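Local coordinates for protein putative gamma-hydroxymuconic semialdehyde dehydrogenase (Pseudomonas, PDB 4GO3) that probably oxidises gamma-hydroxymuconic semialdehyde, as an NAD-binding member of the aldehyde dehydrogenase family, at residues T168-P173 / V197-P202; K251-V256 / G284-L289; L327-V332 / F362-T367. The protein carries 2 engineered substitutions. One frame throughout, in Å; residues are numbered along the deposited sequence.

Contact 1: T168-P173 / V197-P202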
ATOM      1  N   THR A 168      -6.992  -5.873  15.358  1.00 25.59           N
ATOM      2  CA  THR A 168      -8.056  -5.312  16.101  1.00 16.74           C
ATOM      3  C   THR A 168      -8.352  -4.010  15.422  1.00 21.10           C
ATOM      4  O   THR A 168      -7.566  -3.484  14.717  1.00 17.76           O
ATOM      5  CB  THR A 168      -7.799  -5.225  17.607  1.00 15.28           C
ATOM      6  OG1 THR A 168      -6.634  -4.471  17.872  1.00 27.68           O
ATOM      7  CG2 THR A 168      -7.660  -6.542  18.153  1.00 16.76           C
ATOM      8  N   ILE A 169      -9.548  -3.537  15.628  1.00 27.31           N
ATOM      9  CA  ILE A 169     -10.111  -2.507  14.843  1.00 21.94           C
ATOM     10  C   ILE A 169     -10.686  -1.434  15.691  1.00 22.22           C
ATOM     11  O   ILE A 169     -11.348  -1.689  16.643  1.00 25.05           O
ATOM     12  CB  ILE A 169     -11.254  -3.099  14.037  1.00 23.19           C
ATOM     13  CG1 ILE A 169     -10.765  -4.311  13.255  1.00 19.37           C
ATOM     14  CG2 ILE A 169     -11.852  -2.080  13.173  1.00 19.48           C
ATOM     15  CD1 ILE A 169     -11.594  -4.658  12.172  1.00 20.50           C
ATOM     16  N   VAL A 170     -10.453  -0.210  15.267  1.00 25.12           N
ATOM     17  CA  VAL A 170     -11.233   0.915  15.678  1.00 28.14           C
ATOM     18  C   VAL A 170     -11.901   1.427  14.415  1.00 32.53           C
ATOM     19  O   VAL A 170     -11.253   1.905  13.507  1.00 29.73           O
ATOM     20  CB  VAL A 170     -10.367   1.993  16.322  1.00 27.96           C
ATOM     21  CG1 VAL A 170     -11.217   3.029  16.993  1.00 32.55           C
ATOM     22  CG2 VAL A 170      -9.453   1.398  17.313  1.00 25.66           C
ATOM     23  N   ILE A 171     -13.212   1.294  14.350  1.00 30.81           N
ATOM     24  CA  ILE A 171     -13.953   1.726  13.184  1.00 24.92           C
ATOM     25  C   ILE A 171     -14.712   3.009  13.445  1.00 31.17           C
ATOM     26  O   ILE A 171     -15.265   3.197  14.498  1.00 31.66           O
ATOM     27  CB  ILE A 171     -14.919   0.640  12.727  1.00 27.11           C
ATOM     28  CG1 ILE A 171     -15.770   1.153  11.581  1.00 23.43           C
ATOM     29  CG2 ILE A 171     -15.763   0.151  13.880  1.00 24.19           C
ATOM     30  CD1 ILE A 171     -15.765   0.262  10.415  1.00 33.04           C
ATOM     31  N   LYS A 172     -14.726   3.901  12.481  1.00 23.78           N
ATOM     32  CA  LYS A 172     -15.479   5.115  12.639  1.00 27.26           C
ATOM     33  C   LYS A 172     -16.515   5.255  11.540  1.00 31.77           C
ATOM     34  O   LYS A 172     -16.160   5.554  10.408  1.00 33.21           O
ATOM     35  CB  LYS A 172     -14.534   6.305  12.620  1.00 35.01           C
ATOM     36  CG  LYS A 172     -15.213   7.641  12.852  1.00 39.10           C
ATOM     37  CD  LYS A 172     -14.420   8.762  12.247  1.00 42.39           C
ATOM     38  CE  LYS A 172     -15.096   9.347  11.048  1.00 45.90           C
ATOM     39  NZ  LYS A 172     -16.531   9.505  11.285  1.00 44.62           N
ATOM     40  N   PRO A 173     -17.797   5.049  11.856  1.00 39.35           N
ATOM     41  CA  PRO A 173     -18.808   5.286  10.849  1.00 30.63           C
ATOM     42  C   PRO A 173     -19.100   6.742  10.819  1.00 34.61           C
ATOM     43  O   PRO A 173     -18.541   7.464  11.588  1.00 43.05           O
ATOM     44  CB  PRO A 173     -19.994   4.576  11.422  1.00 28.80           C
ATOM     45  CG  PRO A 173     -19.470   3.641  12.230  1.00 32.55           C
ATOM     46  CD  PRO A 173     -18.370   4.220  12.910  1.00 31.51           C
ATOM     47  N   VAL A 197     -11.656  -5.897  20.748  1.00 24.66           N
ATOM     48  CA  VAL A 197     -11.325  -6.370  19.427  1.00 30.80           C
ATOM     49  C   VAL A 197     -11.896  -5.428  18.404  1.00 29.85           C
ATOM     50  O   VAL A 197     -11.251  -5.113  17.432  1.00 28.81           O
ATOM     51  CB  VAL A 197     -11.808  -7.798  19.167  1.00 33.18           C
ATOM     52  CG1 VAL A 197     -11.692  -8.112  17.709  1.00 22.89           C
ATOM     53  CG2 VAL A 197     -10.988  -8.758  19.951  1.00 26.03           C
ATOM     54  N   VAL A 198     -13.105  -4.961  18.632  1.00 24.67           N
ATOM     55  CA  VAL A 198     -13.670  -3.961  17.762  1.00 27.34           C
ATOM     56  C   VAL A 198     -14.229  -2.870  18.615  1.00 28.28           C
ATOM     57  O   VAL A 198     -14.943  -3.130  19.554  1.00 26.20           O
ATOM     58  CB  VAL A 198     -14.789  -4.515  16.875  1.00 26.70           C
ATOM     59  CG1 VAL A 198     -15.154  -3.525  15.806  1.00 16.46           C
ATOM     60  CG2 VAL A 198     -14.388  -5.821  16.255  1.00 22.62           C
ATOM     61  N   ASN A 199     -13.864  -1.644  18.284  1.00 28.12           N
ATOM     62  CA  ASN A 199     -14.383  -0.470  18.939  1.00 23.05           C
ATOM     63  C   ASN A 199     -14.908   0.477  17.927  1.00 29.85           C
ATOM     64  O   ASN A 199     -14.233   0.825  16.987  1.00 33.01           O
ATOM     65  CB  ASN A 199     -13.309   0.222  19.725  1.00 20.20           C
ATOM     66  CG  ASN A 199     -12.502  -0.720  20.481  1.00 25.90           C
ATOM     67  OD1 ASN A 199     -12.634  -0.845  21.673  1.00 27.87           O
ATOM     68  ND2 ASN A 199     -11.672  -1.432  19.792  1.00 24.77           N
ATOM     69  N   VAL A 200     -16.133   0.894  18.153  1.00 34.63           N
ATOM     70  CA  VAL A 200     -16.867   1.756  17.250  1.00 30.82           C
ATOM     71  C   VAL A 200     -16.937   3.149  17.855  1.00 28.09           C
ATOM     72  O   VAL A 200     -17.278   3.313  19.012  1.00 29.44           O
ATOM     73  CB  VAL A 200     -18.275   1.207  17.004  1.00 28.16           C
ATOM     74  CG1 VAL A 200     -18.937   1.938  15.858  1.00 26.80           C
ATOM     75  CG2 VAL A 200     -18.186  -0.249  16.711  1.00 21.36           C
ATOM     76  N   VAL A 201     -16.628   4.143  17.038  1.00 30.94           N
ATOM     77  CA  VAL A 201     -16.308   5.472  17.523  1.00 24.05           C
ATOM     78  C   VAL A 201     -16.838   6.541  16.553  1.00 25.73           C
ATOM     79  O   VAL A 201     -16.099   7.311  15.954  1.00 26.74           O
ATOM     80  CB  VAL A 201     -14.783   5.528  17.817  1.00 27.61           C
ATOM     81  CG1 VAL A 201     -14.091   6.731  17.231  1.00 34.39           C
ATOM     82  CG2 VAL A 201     -14.541   5.408  19.304  1.00 27.19           C
ATOM     83  N   PRO A 202     -18.156   6.580  16.388  1.00 21.20           N
ATOM     84  CA  PRO A 202     -18.766   7.556  15.488  1.00 19.94           C
ATOM     85  C   PRO A 202     -18.427   8.957  15.933  1.00 26.45           C
ATOM     86  O   PRO A 202     -18.372   9.240  17.134  1.00 35.61           O
ATOM     87  CB  PRO A 202     -20.259   7.305  15.659  1.00 24.08           C
ATOM     88  CG  PRO A 202     -20.355   5.912  16.166  1.00 27.66           C
ATOM     89  CD  PRO A 202     -19.149   5.710  17.025  1.00 24.67           C
TER

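Contact 2: K251-V256 / G284-L289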
ATOM      1  N   LYS A 251     -16.720   7.558 -11.084  1.00 31.70           N
ATOM      2  CA  LYS A 251     -17.642   8.136 -12.023  1.00 33.43           C
ATOM      3  C   LYS A 251     -17.854   7.040 -13.023  1.00 35.29           C
ATOM      4  O   LYS A 251     -17.306   7.080 -14.096  1.00 40.38           O
ATOM      5  CB  LYS A 251     -17.058   9.381 -12.675  1.00 40.36           C
ATOM      6  CG  LYS A 251     -18.043  10.236 -13.472  1.00 53.39           C
ATOM      7  CD  LYS A 251     -19.198  10.760 -12.646  1.00 46.97           C
ATOM      8  CE  LYS A 251     -20.184  11.493 -13.510  1.00 34.44           C
ATOM      9  NZ  LYS A 251     -20.964  12.451 -12.745  1.00 41.37           N
ATOM     10  N   GLY A 252     -18.648   6.051 -12.636  1.00 20.94           N
ATOM     11  CA  GLY A 252     -18.842   4.818 -13.371  1.00 15.00           C
ATOM     12  C   GLY A 252     -19.367   4.918 -14.783  1.00 15.70           C
ATOM     13  O   GLY A 252     -20.524   5.270 -15.029  1.00  9.18           O
ATOM     14  N   ALA A 253     -18.501   4.576 -15.729  1.00 33.43           N
ATOM     15  CA  ALA A 253     -18.919   4.482 -17.103  1.00 28.83           C
ATOM     16  C   ALA A 253     -19.839   3.272 -17.263  1.00 29.95           C
ATOM     17  O   ALA A 253     -19.548   2.178 -16.768  1.00 26.99           O
ATOM     18  CB  ALA A 253     -17.731   4.381 -18.009  1.00 26.72           C
ATOM     19  N   ASN A 254     -20.981   3.487 -17.903  1.00 34.73           N
ATOM     20  CA  ASN A 254     -21.851   2.405 -18.302  1.00 28.71           C
ATOM     21  C   ASN A 254     -22.069   2.532 -19.778  1.00 33.59           C
ATOM     22  O   ASN A 254     -22.895   3.298 -20.229  1.00 29.27           O
ATOM     23  CB  ASN A 254     -23.184   2.437 -17.576  1.00 30.84           C
ATOM     24  CG  ASN A 254     -23.872   1.085 -17.561  1.00 33.12           C
ATOM     25  OD1 ASN A 254     -23.659   0.254 -18.427  1.00 33.57           O
ATOM     26  ND2 ASN A 254     -24.708   0.868 -16.573  1.00 38.94           N
ATOM     27  N   ILE A 255     -21.288   1.775 -20.528  1.00 29.94           N
ATOM     28  CA  ILE A 255     -21.286   1.868 -21.970  1.00 22.02           C
ATOM     29  C   ILE A 255     -22.305   0.927 -22.559  1.00 25.28           C
ATOM     30  O   ILE A 255     -22.397  -0.231 -22.171  1.00 26.01           O
ATOM     31  CB  ILE A 255     -19.912   1.530 -22.533  1.00 27.98           C
ATOM     32  CG1 ILE A 255     -18.850   2.376 -21.838  1.00 25.79           C
ATOM     33  CG2 ILE A 255     -19.887   1.761 -24.049  1.00 28.32           C
ATOM     34  CD1 ILE A 255     -17.460   2.021 -22.213  1.00 20.96           C
ATOM     35  N   VAL A 256     -23.094   1.438 -23.492  1.00 36.46           N
ATOM     36  CA  VAL A 256     -24.050   0.585 -24.198  1.00 37.04           C
ATOM     37  C   VAL A 256     -23.816   0.607 -25.700  1.00 32.84           C
ATOM     38  O   VAL A 256     -24.086   1.601 -26.374  1.00 36.82           O
ATOM     39  CB  VAL A 256     -25.492   0.974 -23.888  1.00 26.89           C
ATOM     40  CG1 VAL A 256     -26.435   0.064 -24.614  1.00 20.40           C
ATOM     41  CG2 VAL A 256     -25.716   0.887 -22.399  1.00 26.58           C
ATOM     42  N   GLY A 284     -23.338   3.387 -11.948  1.00 31.50           N
ATOM     43  CA  GLY A 284     -23.189   3.713 -13.350  1.00 36.18           C
ATOM     44  C   GLY A 284     -23.814   5.079 -13.582  1.00 37.26           C
ATOM     45  O   GLY A 284     -24.960   5.203 -14.012  1.00 41.82           O
ATOM     46  N   SER A 285     -23.045   6.113 -13.279  1.00 30.12           N
ATOM     47  CA  SER A 285     -23.533   7.481 -13.297  1.00 34.39           C
ATOM     48  C   SER A 285     -23.295   8.160 -14.638  1.00 41.93           C
ATOM     49  O   SER A 285     -23.744   9.277 -14.871  1.00 41.58           O
ATOM     50  CB  SER A 285     -22.850   8.283 -12.190  1.00 32.27           C
ATOM     51  OG  SER A 285     -21.450   8.325 -12.374  1.00 30.88           O
ATOM     52  N   ARG A 286     -22.594   7.474 -15.521  1.00 28.43           N
ATOM     53  CA  ARG A 286     -22.282   7.999 -16.828  1.00 23.65           C
ATOM     54  C   ARG A 286     -22.719   7.038 -17.912  1.00 32.06           C
ATOM     55  O   ARG A 286     -21.949   6.191 -18.310  1.00 25.40           O
ATOM     56  CB  ARG A 286     -20.784   8.180 -16.949  1.00 26.14           C
ATOM     57  CG  ARG A 286     -20.199   9.264 -16.112  1.00 33.69           C
ATOM     58  CD  ARG A 286     -18.811   9.567 -16.598  1.00 32.22           C
ATOM     59  NE  ARG A 286     -17.932   8.416 -16.475  1.00 31.22           N
ATOM     60  CZ  ARG A 286     -16.846   8.223 -17.204  1.00 37.03           C
ATOM     61  NH1 ARG A 286     -16.490   9.093 -18.125  1.00 31.37           N
ATOM     62  NH2 ARG A 286     -16.116   7.150 -17.007  1.00 30.68           N
ATOM     63  N   LEU A 287     -23.945   7.192 -18.391  1.00 46.67           N
ATOM     64  CA  LEU A 287     -24.447   6.391 -19.486  1.00 40.92           C
ATOM     65  C   LEU A 287     -23.828   6.848 -20.775  1.00 51.17           C
ATOM     66  O   LEU A 287     -23.944   8.003 -21.138  1.00 48.22           O
ATOM     67  CB  LEU A 287     -25.945   6.531 -19.594  1.00 41.49           C
ATOM     68  CG  LEU A 287     -26.736   5.465 -18.866  1.00 46.86           C
ATOM     69  CD1 LEU A 287     -28.205   5.767 -18.972  1.00 46.76           C
ATOM     70  CD2 LEU A 287     -26.423   4.107 -19.420  1.00 39.23           C
ATOM     71  N   ILE A 288     -23.167   5.922 -21.456  1.00 37.90           N
ATOM     72  CA  ILE A 288     -22.514   6.170 -22.729  1.00 35.12           C
ATOM     73  C   ILE A 288     -23.188   5.286 -23.763  1.00 40.98           C
ATOM     74  O   ILE A 288     -22.949   4.092 -23.814  1.00 40.76           O
ATOM     75  CB  ILE A 288     -21.039   5.809 -22.656  1.00 38.02           C
ATOM     76  CG1 ILE A 288     -20.313   6.742 -21.711  1.00 41.44           C
ATOM     77  CG2 ILE A 288     -20.412   5.864 -24.001  1.00 33.84           C
ATOM     78  CD1 ILE A 288     -19.163   6.108 -21.026  1.00 35.60           C
ATOM     79  N   LEU A 289     -24.045   5.878 -24.580  1.00 29.29           N
ATOM     80  CA  LEU A 289     -24.878   5.108 -25.484  1.00 30.39           C
ATOM     81  C   LEU A 289     -24.431   5.273 -26.910  1.00 36.48           C
ATOM     82  O   LEU A 289     -24.134   6.380 -27.352  1.00 39.41           O
ATOM     83  CB  LEU A 289     -26.327   5.541 -25.363  1.00 28.16           C
ATOM     84  CG  LEU A 289     -26.800   5.716 -23.915  1.00 34.81           C
ATOM     85  CD1 LEU A 289     -28.226   6.244 -23.892  1.00 32.28           C
ATOM     86  CD2 LEU A 289     -26.691   4.399 -23.160  1.00 26.59           C
TER
HETATM   87  O   HOH W   1     -21.661  11.153 -10.596  1.00 42.29           O

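Contact 3: L327-V332 / F362-T367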
ATOM      1  N   LEU A 327     -27.640  17.866   3.271  1.00 36.56           N
ATOM      2  CA  LEU A 327     -26.538  18.386   2.498  1.00 37.89           C
ATOM      3  C   LEU A 327     -26.353  17.629   1.167  1.00 40.97           C
ATOM      4  O   LEU A 327     -26.272  18.254   0.130  1.00 42.54           O
ATOM      5  CB  LEU A 327     -25.263  18.384   3.337  1.00 49.15           C
ATOM      6  CG  LEU A 327     -24.315  19.577   3.288  1.00 64.09           C
ATOM      7  CD1 LEU A 327     -22.929  19.075   2.979  1.00 72.44           C
ATOM      8  CD2 LEU A 327     -24.743  20.603   2.266  1.00 51.43           C
ATOM      9  N   ARG A 328     -26.268  16.311   1.204  1.00 54.78           N
ATOM     10  CA  ARG A 328     -26.166  15.571  -0.032  1.00 52.95           C
ATOM     11  C   ARG A 328     -27.244  16.083  -0.960  1.00 46.09           C
ATOM     12  O   ARG A 328     -26.966  16.490  -2.075  1.00 48.50           O
ATOM     13  CB  ARG A 328     -26.348  14.082   0.211  1.00 52.94           C
ATOM     14  CG  ARG A 328     -25.715  13.222  -0.842  1.00 50.68           C
ATOM     15  CD  ARG A 328     -25.002  14.075  -1.822  1.00 44.26           C
ATOM     16  NE  ARG A 328     -23.607  13.712  -1.908  1.00 63.56           N
ATOM     17  CZ  ARG A 328     -22.638  14.344  -1.272  1.00 92.39           C
ATOM     18  NH1 ARG A 328     -22.928  15.377  -0.503  1.00 87.28           N
ATOM     19  NH2 ARG A 328     -21.379  13.948  -1.408  1.00 81.89           N
ATOM     20  N   ARG A 329     -28.478  16.077  -0.498  1.00 23.03           N
ATOM     21  CA  ARG A 329     -29.567  16.545  -1.310  1.00 31.58           C
ATOM     22  C   ARG A 329     -29.229  17.869  -1.959  1.00 35.80           C
ATOM     23  O   ARG A 329     -29.447  18.066  -3.135  1.00 34.54           O
ATOM     24  CB  ARG A 329     -30.811  16.683  -0.463  1.00 24.76           C
ATOM     25  CG  ARG A 329     -32.021  16.996  -1.260  1.00 32.29           C
ATOM     26  CD  ARG A 329     -32.355  18.447  -1.131  1.00 53.02           C
ATOM     27  NE  ARG A 329     -32.409  18.890   0.254  1.00 52.37           N
ATOM     28  CZ  ARG A 329     -33.448  18.700   1.052  1.00 47.79           C
ATOM     29  NH1 ARG A 329     -34.516  18.067   0.600  1.00 33.10           N
ATOM     30  NH2 ARG A 329     -33.422  19.134   2.299  1.00 46.90           N
ATOM     31  N   ASP A 330     -28.684  18.781  -1.178  1.00 48.27           N
ATOM     32  CA  ASP A 330     -28.511  20.135  -1.609  1.00 47.23           C
ATOM     33  C   ASP A 330     -27.480  20.171  -2.659  1.00 53.43           C
ATOM     34  O   ASP A 330     -27.481  21.017  -3.515  1.00 58.16           O
ATOM     35  CB  ASP A 330     -28.023  20.999  -0.461  1.00 61.08           C
ATOM     36  CG  ASP A 330     -29.036  21.167   0.625  1.00 64.14           C
ATOM     37  OD1 ASP A 330     -30.116  20.604   0.517  1.00 65.15           O
ATOM     38  OD2 ASP A 330     -28.750  21.849   1.601  1.00 56.15           O
ATOM     39  N   ARG A 331     -26.534  19.261  -2.555  1.00 77.74           N
ATOM     40  CA  ARG A 331     -25.427  19.249  -3.465  1.00 73.14           C
ATOM     41  C   ARG A 331     -25.868  18.654  -4.754  1.00 77.48           C
ATOM     42  O   ARG A 331     -25.490  19.114  -5.796  1.00 83.17           O
ATOM     43  CB  ARG A 331     -24.289  18.435  -2.897  1.00 54.98           C
ATOM     44  CG  ARG A 331     -23.353  19.218  -2.013  1.00 55.14           C
ATOM     45  CD  ARG A 331     -22.308  18.300  -1.445  1.00 54.57           C
ATOM     46  NE  ARG A 331     -21.362  17.882  -2.465  1.00 54.46           N
ATOM     47  CZ  ARG A 331     -20.168  18.422  -2.619  1.00 54.73           C
ATOM     48  NH1 ARG A 331     -19.783  19.391  -1.821  1.00 55.06           N
ATOM     49  NH2 ARG A 331     -19.357  17.993  -3.561  1.00 54.75           N
ATOM     50  N   VAL A 332     -26.671  17.616  -4.687  1.00 39.66           N
ATOM     51  CA  VAL A 332     -27.117  16.960  -5.873  1.00 40.37           C
ATOM     52  C   VAL A 332     -27.943  17.925  -6.671  1.00 46.63           C
ATOM     53  O   VAL A 332     -27.805  18.000  -7.846  1.00 45.66           O
ATOM     54  CB  VAL A 332     -27.916  15.727  -5.540  1.00 44.48           C
ATOM     55  CG1 VAL A 332     -28.511  15.146  -6.770  1.00 31.75           C
ATOM     56  CG2 VAL A 332     -27.057  14.753  -4.867  1.00 35.05           C
ATOM     57  N   PHE A 362     -35.134  14.183   2.292  1.00 41.79           N
ATOM     58  CA  PHE A 362     -34.113  14.659   1.377  1.00 37.02           C
ATOM     59  C   PHE A 362     -34.225  13.912   0.087  1.00 32.95           C
ATOM     60  O   PHE A 362     -33.243  13.336  -0.388  1.00 39.73           O
ATOM     61  CB  PHE A 362     -32.724  14.437   1.961  1.00 38.22           C
ATOM     62  CG  PHE A 362     -32.653  14.669   3.432  1.00 38.51           C
ATOM     63  CD1 PHE A 362     -33.174  15.830   3.985  1.00 43.17           C
ATOM     64  CD2 PHE A 362     -32.060  13.732   4.264  1.00 36.05           C
ATOM     65  CE1 PHE A 362     -33.108  16.048   5.344  1.00 42.49           C
ATOM     66  CE2 PHE A 362     -31.986  13.939   5.619  1.00 37.96           C
ATOM     67  CZ  PHE A 362     -32.509  15.097   6.165  1.00 42.99           C
ATOM     68  N   TYR A 363     -35.429  13.897  -0.471  1.00 33.11           N
ATOM     69  CA  TYR A 363     -35.676  13.156  -1.704  1.00 34.60           C
ATOM     70  C   TYR A 363     -35.207  13.924  -2.948  1.00 27.25           C
ATOM     71  O   TYR A 363     -35.226  15.145  -2.975  1.00 28.25           O
ATOM     72  CB  TYR A 363     -37.156  12.791  -1.814  1.00 26.37           C
ATOM     73  CG  TYR A 363     -37.621  11.793  -0.793  1.00 28.25           C
ATOM     74  CD1 TYR A 363     -37.651  10.428  -1.078  1.00 29.90           C
ATOM     75  CD2 TYR A 363     -38.038  12.209   0.458  1.00 27.64           C
ATOM     76  CE1 TYR A 363     -38.092   9.513  -0.138  1.00 29.06           C
ATOM     77  CE2 TYR A 363     -38.473  11.308   1.402  1.00 27.15           C
ATOM     78  CZ  TYR A 363     -38.500   9.966   1.102  1.00 27.93           C
ATOM     79  OH  TYR A 363     -38.924   9.072   2.049  1.00 37.03           O
ATOM     80  N   VAL A 364     -34.777  13.194  -3.965  1.00 23.50           N
ATOM     81  CA  VAL A 364     -34.476  13.786  -5.252  1.00 25.27           C
ATOM     82  C   VAL A 364     -34.971  12.815  -6.290  1.00 26.45           C
ATOM     83  O   VAL A 364     -34.782  11.612  -6.159  1.00 27.48           O
ATOM     84  CB  VAL A 364     -32.977  14.032  -5.443  1.00 28.82           C
ATOM     85  CG1 VAL A 364     -32.684  14.527  -6.850  1.00 22.73           C
ATOM     86  CG2 VAL A 364     -32.464  15.009  -4.409  1.00 31.84           C
ATOM     87  N   GLU A 365     -35.612  13.322  -7.326  1.00 39.16           N
ATOM     88  CA  GLU A 365     -36.173  12.456  -8.341  1.00 41.09           C
ATOM     89  C   GLU A 365     -35.111  11.777  -9.168  1.00 34.32           C
ATOM     90  O   GLU A 365     -34.127  12.397  -9.544  1.00 25.89           O
ATOM     91  CB  GLU A 365     -37.069  13.263  -9.247  1.00 40.08           C
ATOM     92  CG  GLU A 365     -38.144  13.986  -8.517  1.00 44.73           C
ATOM     93  CD  GLU A 365     -39.287  14.336  -9.404  1.00 48.85           C
ATOM     94  OE1 GLU A 365     -39.052  14.732 -10.552  1.00 46.33           O
ATOM     95  OE2 GLU A 365     -40.428  14.204  -8.949  1.00 58.99           O
ATOM     96  N   PRO A 366     -35.325  10.500  -9.474  1.00 45.58           N
ATOM     97  CA  PRO A 366     -34.407   9.814 -10.383  1.00 40.28           C
ATOM     98  C   PRO A 366     -34.173  10.732 -11.584  1.00 46.77           C
ATOM     99  O   PRO A 366     -35.126  11.062 -12.316  1.00 44.02           O
ATOM    100  CB  PRO A 366     -35.199   8.587 -10.803  1.00 44.43           C
ATOM    101  CG  PRO A 366     -36.148   8.346  -9.689  1.00 44.35           C
ATOM    102  CD  PRO A 366     -36.485   9.669  -9.114  1.00 39.72           C
ATOM    103  N   THR A 367     -32.924  11.159 -11.763  1.00 35.81           N
ATOM    104  CA  THR A 367     -32.615  12.218 -12.709  1.00 33.42           C
ATOM    105  C   THR A 367     -31.725  11.710 -13.848  1.00 42.32           C
ATOM    106  O   THR A 367     -30.803  10.920 -13.638  1.00 45.36           O
ATOM    107  CB  THR A 367     -31.936  13.395 -11.991  1.00 34.41           C
ATOM    108  OG1 THR A 367     -32.862  13.979 -11.067  1.00 41.94           O
ATOM    109  CG2 THR A 367     -31.504  14.443 -12.988  1.00 36.07           C
TER

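Contact 1: T168-P173 / V197-P202
Thr168 opens the pairing by laying CB and CG2 against the backbone of Val197, CB coming within 3.5 Å of Val197 O, while its OG1 is bonded to Ala49 O. From here strands 168-172 and 198-200 run as parallel neighbours, their axes 14° apart. They are the two strands of a beta-alpha-beta unit, with helix 179-191 as the crossover, in the Rossmann-like coenzyme-binding part of the aldehyde dehydrogenase fold. Ile169 spans Val198: its N donates to Val197 O at 2.9 Å, and its O accepts from both the N and the ND2 of Asn199. These donors reach Ile169 O from opposite faces of its carbonyl plane. With CG beside its own backbone N (chi1 -44°), Asn199 turns its amide back toward Ile169 O; the Asn199 ND2 to Ile169 O distance is 3.2 Å, with the acceptor in the amide plane. ND2 also bonds Gly196 O, and OD1 receives Asp8 N, which together fix the amide's rotation. Val170 shares the sheet face of Asn199 and sets CG1 beside Val201 CB, on the face packed by helix 39-57. On the other face, Ile171 has CG1 anti to the backbone N (chi1 175°), leaving CG2 alongside Val200 CG2 at 3.7 Å. Ile171 N donates to Asn199 O, and Ile171 O accepts from Val201 N. Lys172, a residue that binds NAD(+), runs its aliphatic CG past Val201 O. The chain then bends so that Lys172 NZ meets Pro173 O at 2.9 Å, above the carbonyl plane, and Gly203 O is a second acceptor. The ring of Pro173 crosses Val200 at about a right angle and lies alongside that of Pro202, with Pro173 CD 4.2 Å from Pro202 CG.

Contact 2: K251-V256 / G284-L289
Lys251 O is gripped by the guanidinium of Arg286, through NE at 2.8 Å and more weakly through NH2. The NE bond is bent, 134° at its hydrogen, and the donor stands above the carbonyl plane. A bend at chi3 (-62°) folds the guanidinium back to this carbonyl, and its nitrogens NH1 and NH2 also donate to Ile401 O and Ala402 O, so several carbonyls hold the group. The aliphatic stems of Lys251 and Arg286 cross obliquely, Lys251 CG lying 3.3 Å from Arg286 CD. Lys251 NZ goes on to Val377 O, Glu380 O and a water that also makes a weak bond to Ser285 OG. Beyond Gly252, whose O takes Arg286 N, parallel strands 253-256 and 286-290 are the two strands of a beta-alpha-beta unit, with helix 262-274 as the crossover. Asn254 N to Arg286 O, Ile288 N to Asn254 O and Val256 N to Ile288 O continue the ladder. On the Arg286 face, Ile288 CD1 touches both Ala253 CB and Ile255 CG1, 3.8 Å from each. On the reverse face Leu289 CD2 packs against Val256 CB at 3.7 Å.

Contact 3: L327-V332 / F362-T367
Arg329 lays its side chain against Phe362 and Val364, joining helix 326-341 to the loop that leads into strand 367-370. The stem makes the first contacts: Arg329 CB lies 3.8 Å from Phe362 CB, and Arg329 CG lies 3.7 Å from Val364 CG2. Farther out, Arg329 NH1 passes 3.5 Å from Phe362 CA and Arg329 NH2 lies 3.7 Å from Phe362 CD1. CD1 sits over one face of the guanidinium, yet the ring and guanidinium planes are 85° apart, so the two are not stacked. One helical turn later, Val332 CG1 reaches Val364 CG1 at 4.2 Å.

The second shell fixes the arginine. CG is anti to the backbone N (chi1 -173°) and the chain bends at chi2 and chi3, which turns NE back to the adjoining Asp330. There Arg329 NE forms a salt bridge of 2.9 Å with Asp330 OD1, the oxygen lying near the guanidinium plane, and NH1 has a weak bond to Gly361 O. Phe362 is itself held by backbone bonds with Pro25 and Leu323. An alanine in place of this arginine would probably leave Asp330 without its charged mate and open a gap beside Phe362 and Val364. No hydrogen bond crosses between the two segments, so their attachment rests on van der Waals packing, while the arginine's charge is probably balanced largely by Asp330, the next residue of its own helix.

In the fold
Contacts 1 and 2 are parallel strand pairs in two different sheets, on opposite sides of the chain's centre, their own centres 35 Å apart. Contact 3 is nearer to contact 2, centres 20 Å apart, than to contact 1, 30 Å. None of the three touches another; the nearest atoms of contacts 2 and 3 are still about 7 Å apart. Two of them supply NAD(+)-binding residues: contact 1 gives Lys172, from the end of its first strand, and contact 3 gives Arg328, from helix 326-341. Contact 2 supplies none and only borders the site, its Lys251 side chain coming about 5 Å from that of Glu381, another NAD(+)-binding residue.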